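Local coordinates for protein transketolase (Campylobacter jejuni, PDB 3L84) that belongs to the transketolase family and probably binds thiamine diphosphate, its chain joining two domains of the thiamine diphosphate-binding clan to a C-terminal domain, at residues Phe15-Met20 / Leu72-His77; Tyr44-Asn49 / Asp59-Ser64; Thr440-Gly445 / Ala494-Arg499. All coordinates share one frame; numbering follows the deposited sequence.

Contact 1. Residues Phe15-Met20 / Leu72-His77; sequences FLSADM and LYSFLH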
loop_
_atom_site.group_PDB
_atom_site.type_symbol
_atom_site.label_atom_id
_atom_site.label_comp_id
_atom_site.label_asym_id
_atom_site.label_seq_id
_atom_site.Cartn_x
_atom_site.Cartn_y
_atom_site.Cartn_z
ATOM N N PHE A 15 -14.237 -28.587 17.982
ATOM C CA PHE A 15 -15.710 -28.662 17.810
ATOM C C PHE A 15 -16.430 -27.390 18.228
ATOM O O PHE A 15 -17.441 -27.042 17.619
ATOM C CB PHE A 15 -16.288 -29.926 18.434
ATOM C CG PHE A 15 -15.694 -31.187 17.836
ATOM C CD1 PHE A 15 -15.650 -31.345 16.445
ATOM C CD2 PHE A 15 -15.195 -32.199 18.636
ATOM C CE1 PHE A 15 -15.093 -32.479 15.868
ATOM C CE2 PHE A 15 -14.634 -33.338 18.059
ATOM C CZ PHE A 15 -14.581 -33.462 16.692
ATOM N N LEU A 16 -15.875 -26.616 19.164
ATOM C CA LEU A 16 -16.402 -25.267 19.382
ATOM C C LEU A 16 -16.248 -24.440 18.122
ATOM O O LEU A 16 -17.183 -23.778 17.678
ATOM C CB LEU A 16 -15.708 -24.567 20.571
ATOM C CG LEU A 16 -16.067 -25.035 21.979
ATOM C CD1 LEU A 16 -15.339 -24.191 22.990
ATOM C CD2 LEU A 16 -17.597 -24.957 22.240
ATOM N N SER A 17 -15.093 -24.512 17.495
ATOM C CA SER A 17 -14.819 -23.727 16.284
ATOM C C SER A 17 -15.724 -24.157 15.151
ATOM O O SER A 17 -16.338 -23.321 14.466
ATOM C CB SER A 17 -13.362 -23.901 15.840
ATOM O OG SER A 17 -12.441 -23.415 16.821
ATOM N N ALA A 18 -15.841 -25.453 14.923
ATOM C CA ALA A 18 -16.680 -25.967 13.860
ATOM C C ALA A 18 -18.146 -25.627 14.071
ATOM O O ALA A 18 -18.841 -25.239 13.135
ATOM C CB ALA A 18 -16.495 -27.499 13.744
ATOM N N ASP A 19 -18.606 -25.804 15.300
ATOM C CA ASP A 19 -19.991 -25.505 15.632
ATOM C C ASP A 19 -20.315 -24.028 15.469
ATOM O O ASP A 19 -21.429 -23.667 15.076
ATOM C CB ASP A 19 -20.344 -25.935 17.067
ATOM C CG ASP A 19 -20.357 -27.461 17.271
ATOM O OD1 ASP A 19 -20.448 -28.228 16.280
ATOM O OD2 ASP A 19 -20.342 -27.926 18.441
HETATM N N MSE A 20 -19.389 -23.156 15.840
HETATM C CA MSE A 20 -19.564 -21.705 15.665
HETATM C C MSE A 20 -19.734 -21.291 14.226
HETATM O O MSE A 20 -20.579 -20.553 13.878
HETATM C CB MSE A 20 -18.362 -20.934 16.231
HETATM C CG MSE A 20 -18.287 -20.977 17.677
HETATM SE SE MSE A 20 -16.538 -20.411 18.371
HETATM C CE MSE A 20 -16.704 -18.854 17.537
ATOM N N LEU A 72 -9.513 -18.653 18.224
ATOM C CA LEU A 72 -9.155 -17.682 19.250
ATOM C C LEU A 72 -10.292 -17.485 20.238
ATOM O O LEU A 72 -10.085 -17.536 21.448
ATOM C CB LEU A 72 -8.748 -16.348 18.639
ATOM C CG LEU A 72 -8.407 -15.211 19.617
ATOM C CD1 LEU A 72 -7.297 -15.561 20.549
ATOM C CD2 LEU A 72 -8.111 -13.964 18.801
ATOM N N TYR A 73 -11.503 -17.279 19.733
ATOM C CA TYR A 73 -12.644 -17.059 20.621
ATOM C C TYR A 73 -12.920 -18.285 21.498
ATOM O O TYR A 73 -13.225 -18.147 22.679
ATOM C CB TYR A 73 -13.883 -16.745 19.785
ATOM C CG TYR A 73 -13.814 -15.481 18.967
ATOM C CD1 TYR A 73 -13.062 -14.416 19.353
ATOM C CD2 TYR A 73 -14.535 -15.360 17.791
ATOM C CE1 TYR A 73 -13.026 -13.247 18.585
ATOM C CE2 TYR A 73 -14.530 -14.216 17.038
ATOM C CZ TYR A 73 -13.763 -13.173 17.406
ATOM O OH TYR A 73 -13.732 -12.006 16.648
ATOM N N SER A 74 -12.796 -19.472 20.925
ATOM C CA SER A 74 -12.967 -20.690 21.714
ATOM C C SER A 74 -11.981 -20.730 22.884
ATOM O O SER A 74 -12.369 -21.011 24.034
ATOM C CB SER A 74 -12.773 -21.901 20.832
ATOM O OG SER A 74 -13.764 -22.042 19.817
ATOM N N PHE A 75 -10.712 -20.435 22.578
ATOM C CA PHE A 75 -9.660 -20.422 23.586
ATOM C C PHE A 75 -9.894 -19.351 24.654
ATOM O O PHE A 75 -9.727 -19.610 25.845
ATOM C CB PHE A 75 -8.313 -20.232 22.901
ATOM C CG PHE A 75 -7.170 -20.076 23.860
ATOM C CD1 PHE A 75 -6.797 -21.123 24.671
ATOM C CD2 PHE A 75 -6.538 -18.866 24.012
ATOM C CE1 PHE A 75 -5.762 -20.969 25.596
ATOM C CE2 PHE A 75 -5.495 -18.727 24.926
ATOM C CZ PHE A 75 -5.118 -19.785 25.697
ATOM N N LEU A 76 -10.312 -18.153 24.254
ATOM C CA LEU A 76 -10.572 -17.090 25.253
ATOM C C LEU A 76 -11.716 -17.495 26.176
ATOM O O LEU A 76 -11.641 -17.330 27.405
ATOM C CB LEU A 76 -10.871 -15.760 24.572
ATOM C CG LEU A 76 -9.744 -15.157 23.754
ATOM C CD1 LEU A 76 -10.193 -13.855 23.045
ATOM C CD2 LEU A 76 -8.492 -14.864 24.606
ATOM N N HIS A 77 -12.790 -18.055 25.618
ATOM C CA HIS A 77 -13.910 -18.506 26.438
ATOM C C HIS A 77 -13.464 -19.602 27.424
ATOM O O HIS A 77 -13.739 -19.562 28.619
ATOM C CB HIS A 77 -15.038 -19.068 25.567
ATOM C CG HIS A 77 -16.149 -19.619 26.387
ATOM N ND1 HIS A 77 -16.455 -20.961 26.486
ATOM C CD2 HIS A 77 -16.953 -18.981 27.265
ATOM C CE1 HIS A 77 -17.447 -21.112 27.353
ATOM N NE2 HIS A 77 -17.754 -19.929 27.848
#
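Ser74 faces Leu16, Ser17 and Met20 at a crossing of two buried helices, 3-24 and 69-79, in the thiamine diphosphate binding domain of the transketolase family. The axes of the two short segments approach to 9.2 Å and run more antiparallel than parallel, at 125°. Leu16 CA and Ser74 CA are the closest such pair across the segments, 6.2 Å apart, and the small Ser74 side chain lies among the three residues of the other helix. No hydrogen bond spans the pair. Ser74 holds its OG beside its own backbone N (chi1 -65°), which lets the hydroxyl bond back to Ala70 O in its own helix; Ser17 takes the same rotamer and bonds to Leu13 O. Ser17 OG and Ser74 OG are 3.6 Å apart, each bonded within its own helix and not to the other. Leu16 points at the other helix and touches first with its stem: CB lies 3.3 Å from Ser74 OG, and the methyl CD1 is 4.1 Å from Ser74 CB. Met20, modelled as selenomethionine, runs out from its helix and bends at chi3 (57°), crossing Tyr73 at about a right angle. Two conformers exist for it, and the one given puts SE 3.5 Å from Ser74 OG. Tyr73 sends its hydroxyl elsewhere, to Pro99 O, and offers Met20 the CD2 edge of its ring: in this conformer the methyl CE lies near the ring plane, 4.1 Å from Tyr73 CD2.

Contact 2. Residues Tyr44-Asn49 / Asp59-Ser64; sequences YHLKHN and DRLVFS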
loop_
_atom_site.group_PDB
_atom_site.type_symbol
_atom_site.label_atom_id
_atom_site.label_comp_id
_atom_site.label_asym_id
_atom_site.label_seq_id
_atom_site.Cartn_x
_atom_site.Cartn_y
_atom_site.Cartn_z
ATOM N N TYR A 44 -0.389 -24.432 27.804
ATOM C CA TYR A 44 0.419 -24.776 28.981
ATOM C C TYR A 44 1.634 -23.892 29.128
ATOM O O TYR A 44 2.251 -23.881 30.183
ATOM C CB TYR A 44 0.865 -26.245 28.900
ATOM C CG TYR A 44 -0.258 -27.220 29.117
ATOM C CD1 TYR A 44 -0.479 -27.772 30.381
ATOM C CD2 TYR A 44 -1.136 -27.548 28.089
ATOM C CE1 TYR A 44 -1.514 -28.634 30.599
ATOM C CE2 TYR A 44 -2.192 -28.423 28.309
ATOM C CZ TYR A 44 -2.372 -28.971 29.569
ATOM O OH TYR A 44 -3.402 -29.844 29.804
ATOM N N HIS A 45 2.019 -23.207 28.051
ATOM C CA HIS A 45 3.190 -22.336 28.071
ATOM C C HIS A 45 2.839 -20.855 28.242
ATOM O O HIS A 45 3.634 -20.094 28.789
ATOM C CB HIS A 45 3.972 -22.503 26.763
ATOM C CG HIS A 45 4.610 -23.844 26.625
ATOM N ND1 HIS A 45 5.915 -24.079 26.985
ATOM C CD2 HIS A 45 4.111 -25.019 26.193
ATOM C CE1 HIS A 45 6.195 -25.355 26.764
ATOM N NE2 HIS A 45 5.111 -25.955 26.299
ATOM N N LEU A 46 1.682 -20.449 27.753
ATOM C CA LEU A 46 1.296 -19.048 27.725
ATOM C C LEU A 46 1.088 -18.536 29.135
ATOM O O LEU A 46 0.369 -19.159 29.946
ATOM C CB LEU A 46 -0.007 -18.908 26.931
ATOM C CG LEU A 46 -0.408 -17.518 26.479
ATOM C CD1 LEU A 46 0.552 -17.068 25.371
ATOM C CD2 LEU A 46 -1.841 -17.478 26.006
ATOM N N LYS A 47 1.722 -17.405 29.436
ATOM C CA LYS A 47 1.586 -16.748 30.718
ATOM C C LYS A 47 0.660 -15.546 30.522
ATOM O O LYS A 47 0.954 -14.631 29.725
ATOM C CB LYS A 47 2.960 -16.310 31.180
ATOM C CG LYS A 47 3.017 -15.692 32.548
ATOM C CD LYS A 47 4.361 -14.998 32.752
ATOM C CE LYS A 47 4.488 -13.759 31.889
ATOM N NZ LYS A 47 5.504 -12.873 32.391
ATOM N N HIS A 48 -0.475 -15.565 31.184
ATOM C CA HIS A 48 -1.530 -14.573 30.985
ATOM C C HIS A 48 -2.533 -14.634 32.116
ATOM O O HIS A 48 -2.681 -15.668 32.772
ATOM C CB HIS A 48 -2.210 -14.779 29.613
ATOM C CG HIS A 48 -2.998 -16.048 29.436
ATOM N ND1 HIS A 48 -2.506 -17.336 29.592
ATOM C CD2 HIS A 48 -4.268 -16.187 29.009
ATOM C CE1 HIS A 48 -3.473 -18.204 29.305
ATOM N NE2 HIS A 48 -4.546 -17.527 28.928
ATOM N N ASN A 49 -3.200 -13.513 32.351
ATOM C CA ASN A 49 -4.259 -13.430 33.344
ATOM C C ASN A 49 -5.605 -13.137 32.661
ATOM O O ASN A 49 -5.870 -12.012 32.280
ATOM C CB ASN A 49 -3.975 -12.360 34.394
ATOM C CG ASN A 49 -4.996 -12.397 35.497
ATOM O OD1 ASN A 49 -5.977 -13.173 35.408
ATOM N ND2 ASN A 49 -4.762 -11.644 36.556
ATOM N N ASP A 59 2.464 -12.653 28.346
ATOM C CA ASP A 59 2.798 -13.024 26.979
ATOM C C ASP A 59 1.750 -12.436 26.027
ATOM O O ASP A 59 0.568 -12.375 26.362
ATOM C CB ASP A 59 2.801 -14.528 26.793
ATOM C CG ASP A 59 3.924 -15.230 27.503
ATOM O OD1 ASP A 59 4.954 -14.613 27.890
ATOM O OD2 ASP A 59 3.802 -16.462 27.721
ATOM N N ARG A 60 2.188 -12.020 24.852
ATOM C CA ARG A 60 1.302 -11.452 23.832
ATOM C C ARG A 60 1.090 -12.532 22.756
ATOM O O ARG A 60 2.044 -12.961 22.122
ATOM C CB ARG A 60 1.865 -10.166 23.188
ATOM C CG ARG A 60 2.363 -9.022 24.113
ATOM C CD ARG A 60 1.259 -8.516 24.954
ATOM N NE ARG A 60 1.467 -7.163 25.520
ATOM C CZ ARG A 60 2.152 -6.874 26.632
ATOM N NH1 ARG A 60 2.805 -7.820 27.293
ATOM N NH2 ARG A 60 2.165 -5.635 27.133
ATOM N N LEU A 61 -0.155 -12.929 22.512
ATOM C CA LEU A 61 -0.537 -13.895 21.515
ATOM C C LEU A 61 -1.180 -13.156 20.360
ATOM O O LEU A 61 -2.098 -12.374 20.576
ATOM C CB LEU A 61 -1.523 -14.885 22.105
ATOM C CG LEU A 61 -2.142 -15.939 21.198
ATOM C CD1 LEU A 61 -1.061 -16.807 20.627
ATOM C CD2 LEU A 61 -3.217 -16.736 21.984
ATOM N N VAL A 62 -0.695 -13.377 19.149
ATOM C CA VAL A 62 -1.240 -12.764 17.931
ATOM C C VAL A 62 -1.614 -13.833 16.897
ATOM O O VAL A 62 -0.750 -14.600 16.452
ATOM C CB VAL A 62 -0.243 -11.820 17.273
ATOM C CG1 VAL A 62 -0.823 -11.193 15.967
ATOM C CG2 VAL A 62 0.214 -10.700 18.242
ATOM N N PHE A 63 -2.868 -13.862 16.483
ATOM C CA PHE A 63 -3.325 -14.676 15.337
ATOM C C PHE A 63 -3.193 -13.818 14.088
ATOM O O PHE A 63 -4.079 -13.025 13.819
ATOM C CB PHE A 63 -4.792 -15.089 15.497
ATOM C CG PHE A 63 -5.039 -16.286 16.362
ATOM C CD1 PHE A 63 -4.545 -16.379 17.640
ATOM C CD2 PHE A 63 -5.899 -17.303 15.919
ATOM C CE1 PHE A 63 -4.812 -17.531 18.445
ATOM C CE2 PHE A 63 -6.175 -18.404 16.711
ATOM C CZ PHE A 63 -5.623 -18.507 17.969
ATOM N N SER A 64 -2.137 -13.951 13.299
ATOM C CA SER A 64 -2.010 -13.136 12.109
ATOM C C SER A 64 -3.074 -13.465 11.071
ATOM O O SER A 64 -3.574 -12.580 10.389
ATOM C CB SER A 64 -0.601 -13.256 11.531
ATOM O OG SER A 64 -0.432 -12.298 10.483
HETATM O O HOH W 1 5.627 -18.430 27.554
#
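Asp59 and Lys47 hold each other by two hydrogen bonds where the loop after helix 30-42 passes the start of strand 60-63, an outermost strand, within this chain, of the parallel sheet in this alpha/beta domain. Asp59 N donates a hydrogen bond to Lys47 O at 2.8 Å, nearly in line with the carbonyl. In return Lys47 N donates to Asp59 OD2 at 2.9 Å and 164°, coming from above the carboxylate plane, 52° out of it. The Asp59 side chain points at the loop, CG lying beside its own backbone N, which carries OD2 across to the Lys47 amide. Water 1 grips OD2 as well: it donates to Asp59 OD2 at 2.7 Å and to His45 O at 2.9 Å, linking the His45 carbonyl to the carboxylate that already accepts from Lys47 N. The other oxygen, OD1, takes the backbone N of Lys145, next to strand 146-151, and so the acid joins the loop to the sheet.

The side chains of Lys47 and Asp59 cross at about a right angle, with Lys47 CB lying 3.6 Å from Asp59 OD2. Leu46 instead slides past Asp59 in the opposite direction, CD1 against Asp59 CB. With CG anti to the backbone N (chi1 -165°), its other methyl serves two neighbours. CD2 lies over the centre of the His48 ring, 3.6 Å above its plane, and also meets Leu61 of the strand, Leu46 CD2 to Leu61 CD2 at 4.3 Å.

Contact 3. Residues Thr440-Gly445 / Ala494-Arg499; sequences THDSIG and AFVLSR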
loop_
_atom_site.group_PDB
_atom_site.type_symbol
_atom_site.label_atom_id
_atom_site.label_comp_id
_atom_site.label_asym_id
_atom_site.label_seq_id
_atom_site.Cartn_x
_atom_site.Cartn_y
_atom_site.Cartn_z
ATOM N N THR A 440 5.805 14.281 5.376
ATOM C CA THR A 440 6.372 15.506 4.864
ATOM C C THR A 440 6.353 15.490 3.345
ATOM O O THR A 440 5.909 14.513 2.706
ATOM C CB THR A 440 7.788 15.770 5.392
ATOM O OG1 THR A 440 8.728 14.893 4.758
ATOM C CG2 THR A 440 7.853 15.596 6.906
ATOM N N HIS A 441 6.748 16.579 2.727
ATOM C CA HIS A 441 6.857 16.666 1.272
ATOM C C HIS A 441 5.476 16.503 0.667
ATOM O O HIS A 441 5.210 15.670 -0.190
ATOM C CB HIS A 441 7.874 15.660 0.752
ATOM C CG HIS A 441 9.280 15.984 1.142
ATOM N ND1 HIS A 441 9.685 16.084 2.457
ATOM C CD2 HIS A 441 10.369 16.241 0.386
ATOM C CE1 HIS A 441 10.973 16.393 2.489
ATOM N NE2 HIS A 441 11.403 16.520 1.244
ATOM N N ASP A 442 4.576 17.383 1.070
ATOM C CA ASP A 442 3.129 17.154 0.856
ATOM C C ASP A 442 2.545 17.508 -0.488
ATOM O O ASP A 442 1.363 17.257 -0.671
ATOM C CB ASP A 442 2.316 17.910 1.917
ATOM C CG ASP A 442 2.307 19.419 1.735
ATOM O OD1 ASP A 442 3.332 19.984 1.346
ATOM O OD2 ASP A 442 1.269 20.033 2.088
ATOM N N SER A 443 3.308 18.050 -1.420
ATOM C CA SER A 443 2.697 18.562 -2.632
ATOM C C SER A 443 3.700 18.671 -3.765
ATOM O O SER A 443 4.865 18.310 -3.642
ATOM C CB SER A 443 2.065 19.937 -2.384
ATOM O OG SER A 443 3.085 20.925 -2.352
ATOM N N ILE A 444 3.236 19.220 -4.882
ATOM C CA ILE A 444 4.095 19.610 -6.017
ATOM C C ILE A 444 5.221 20.541 -5.596
ATOM O O ILE A 444 6.183 20.677 -6.350
ATOM C CB ILE A 444 3.278 20.292 -7.146
ATOM C CG1 ILE A 444 2.324 21.395 -6.624
ATOM C CG2 ILE A 444 2.474 19.242 -7.913
ATOM C CD1 ILE A 444 1.842 22.391 -7.725
ATOM N N GLY A 445 5.150 21.152 -4.411
ATOM C CA GLY A 445 6.256 21.934 -3.874
ATOM C C GLY A 445 7.532 21.131 -3.671
ATOM O O GLY A 445 8.625 21.705 -3.526
ATOM N N ALA A 494 -2.801 12.115 11.325
ATOM C CA ALA A 494 -1.746 12.342 10.397
ATOM C C ALA A 494 -1.415 13.833 10.358
ATOM O O ALA A 494 -2.309 14.677 10.487
ATOM C CB ALA A 494 -2.133 11.885 8.992
ATOM N N PHE A 495 -0.142 14.145 10.162
ATOM C CA PHE A 495 0.379 15.490 9.999
ATOM C C PHE A 495 0.966 15.585 8.598
ATOM O O PHE A 495 1.922 14.882 8.257
ATOM C CB PHE A 495 1.424 15.766 11.076
ATOM C CG PHE A 495 0.851 15.772 12.457
ATOM C CD1 PHE A 495 0.410 16.947 13.051
ATOM C CD2 PHE A 495 0.675 14.616 13.129
ATOM C CE1 PHE A 495 -0.125 16.917 14.350
ATOM C CE2 PHE A 495 0.133 14.598 14.388
ATOM C CZ PHE A 495 -0.270 15.743 14.986
ATOM N N VAL A 496 0.382 16.469 7.792
ATOM C CA VAL A 496 0.736 16.645 6.387
ATOM C C VAL A 496 1.508 17.965 6.277
ATOM O O VAL A 496 0.948 19.042 6.541
ATOM C CB VAL A 496 -0.514 16.613 5.529
ATOM C CG1 VAL A 496 -0.215 16.957 4.034
ATOM C CG2 VAL A 496 -1.260 15.280 5.633
ATOM N N LEU A 497 2.799 17.838 5.983
ATOM C CA LEU A 497 3.774 18.876 6.254
ATOM C C LEU A 497 4.561 19.245 4.988
ATOM O O LEU A 497 4.849 18.390 4.144
ATOM C CB LEU A 497 4.723 18.383 7.344
ATOM C CG LEU A 497 4.022 17.956 8.642
ATOM C CD1 LEU A 497 4.957 17.098 9.472
ATOM C CD2 LEU A 497 3.454 19.128 9.395
ATOM N N SER A 498 4.962 20.517 4.882
ATOM C CA SER A 498 5.653 21.008 3.703
ATOM C C SER A 498 7.143 20.807 3.730
ATOM O O SER A 498 7.769 20.836 4.813
ATOM C CB SER A 498 5.362 22.495 3.496
ATOM O OG SER A 498 6.031 23.294 4.469
ATOM N N ARG A 499 7.722 20.592 2.545
ATOM C CA ARG A 499 9.175 20.647 2.339
ATOM C C ARG A 499 9.638 22.098 2.442
ATOM O O ARG A 499 10.689 22.418 2.984
ATOM C CB ARG A 499 9.517 20.078 0.938
ATOM C CG ARG A 499 10.991 19.961 0.686
ATOM C CD ARG A 499 11.346 19.685 -0.759
ATOM N NE ARG A 499 12.802 19.458 -0.829
ATOM C CZ ARG A 499 13.586 19.703 -1.875
ATOM N NH1 ARG A 499 14.894 19.451 -1.779
ATOM N NH2 ARG A 499 13.095 20.211 -3.007
HETATM O O HOH W 2 14.166 17.143 0.846
HETATM O O HOH W 3 5.944 20.180 0.262
#
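Leu497 O is met by Thr440 and by the chain just after it. Thr440 CA brings a C-H to it at 3.3 Å, and Asp442 N donates a weak, strongly bent hydrogen bond, 3.2 Å and 120°. Asp442 swings its CG between its own backbone N and carbonyl carbon (chi1 72°), which lays the carboxylate back over the same strand end. There Asp442 CB presses on Val496 CG1 at 3.4 Å, a tight contact, the two side chains crossing at about a right angle. OD2 is claimed by a salt bridge to Arg472, while OD1 accepts from water 3 at 2.8 Å; that water takes the backbone N of Arg499 and so bridges OD1 to the Arg499 amide, while Asp442 OD1 itself lies 3.5 Å from Ser498 CA.

These segments continue neighbouring parallel strands, 436-440 and 493-496, past their C-terminal ends in the pyrimidine binding domain, the end of an alpha/beta sheet from which loops emerge. His441 takes a left-handed backbone conformation just where the chain leaves its strand. Its ring is held by ND1, which donates to Thr440 OG1 at 2.8 Å, the oxygen lying about 20° out of the ring plane; that oxygen also has Asn369 as partner. Over one face lies Arg499, extended from CG to NE, its CG 3.9 Å from the ring centroid in a CH-pi contact offset toward the rim. Water 2, in the ring plane, meets His441 NE2 at 2.9 Å and accepts from Arg499 NE.

Contacts 1 and 2 share the thiamine diphosphate binding domain, their centres about 16 Å apart. Contact 2 is nested inside the loop that contact 1 closes, and strand 60-63 leads on to helix 69-79. They touch directly: Phe75 of that helix packs against Leu46, His48 and Leu61, and Leu72 against Phe63, so one helix presents one side to helix 3-24 and another to strand 60-63 and its loop. Contact 3 comes later in the chain, in the pyrimidine binding domain; its centre lies about 47 Å from that of contact 1 and 40 Å from that of contact 2. The three thus sample two domains of the same clan, each with its own parallel sheet, on opposite sides of the chain's centre.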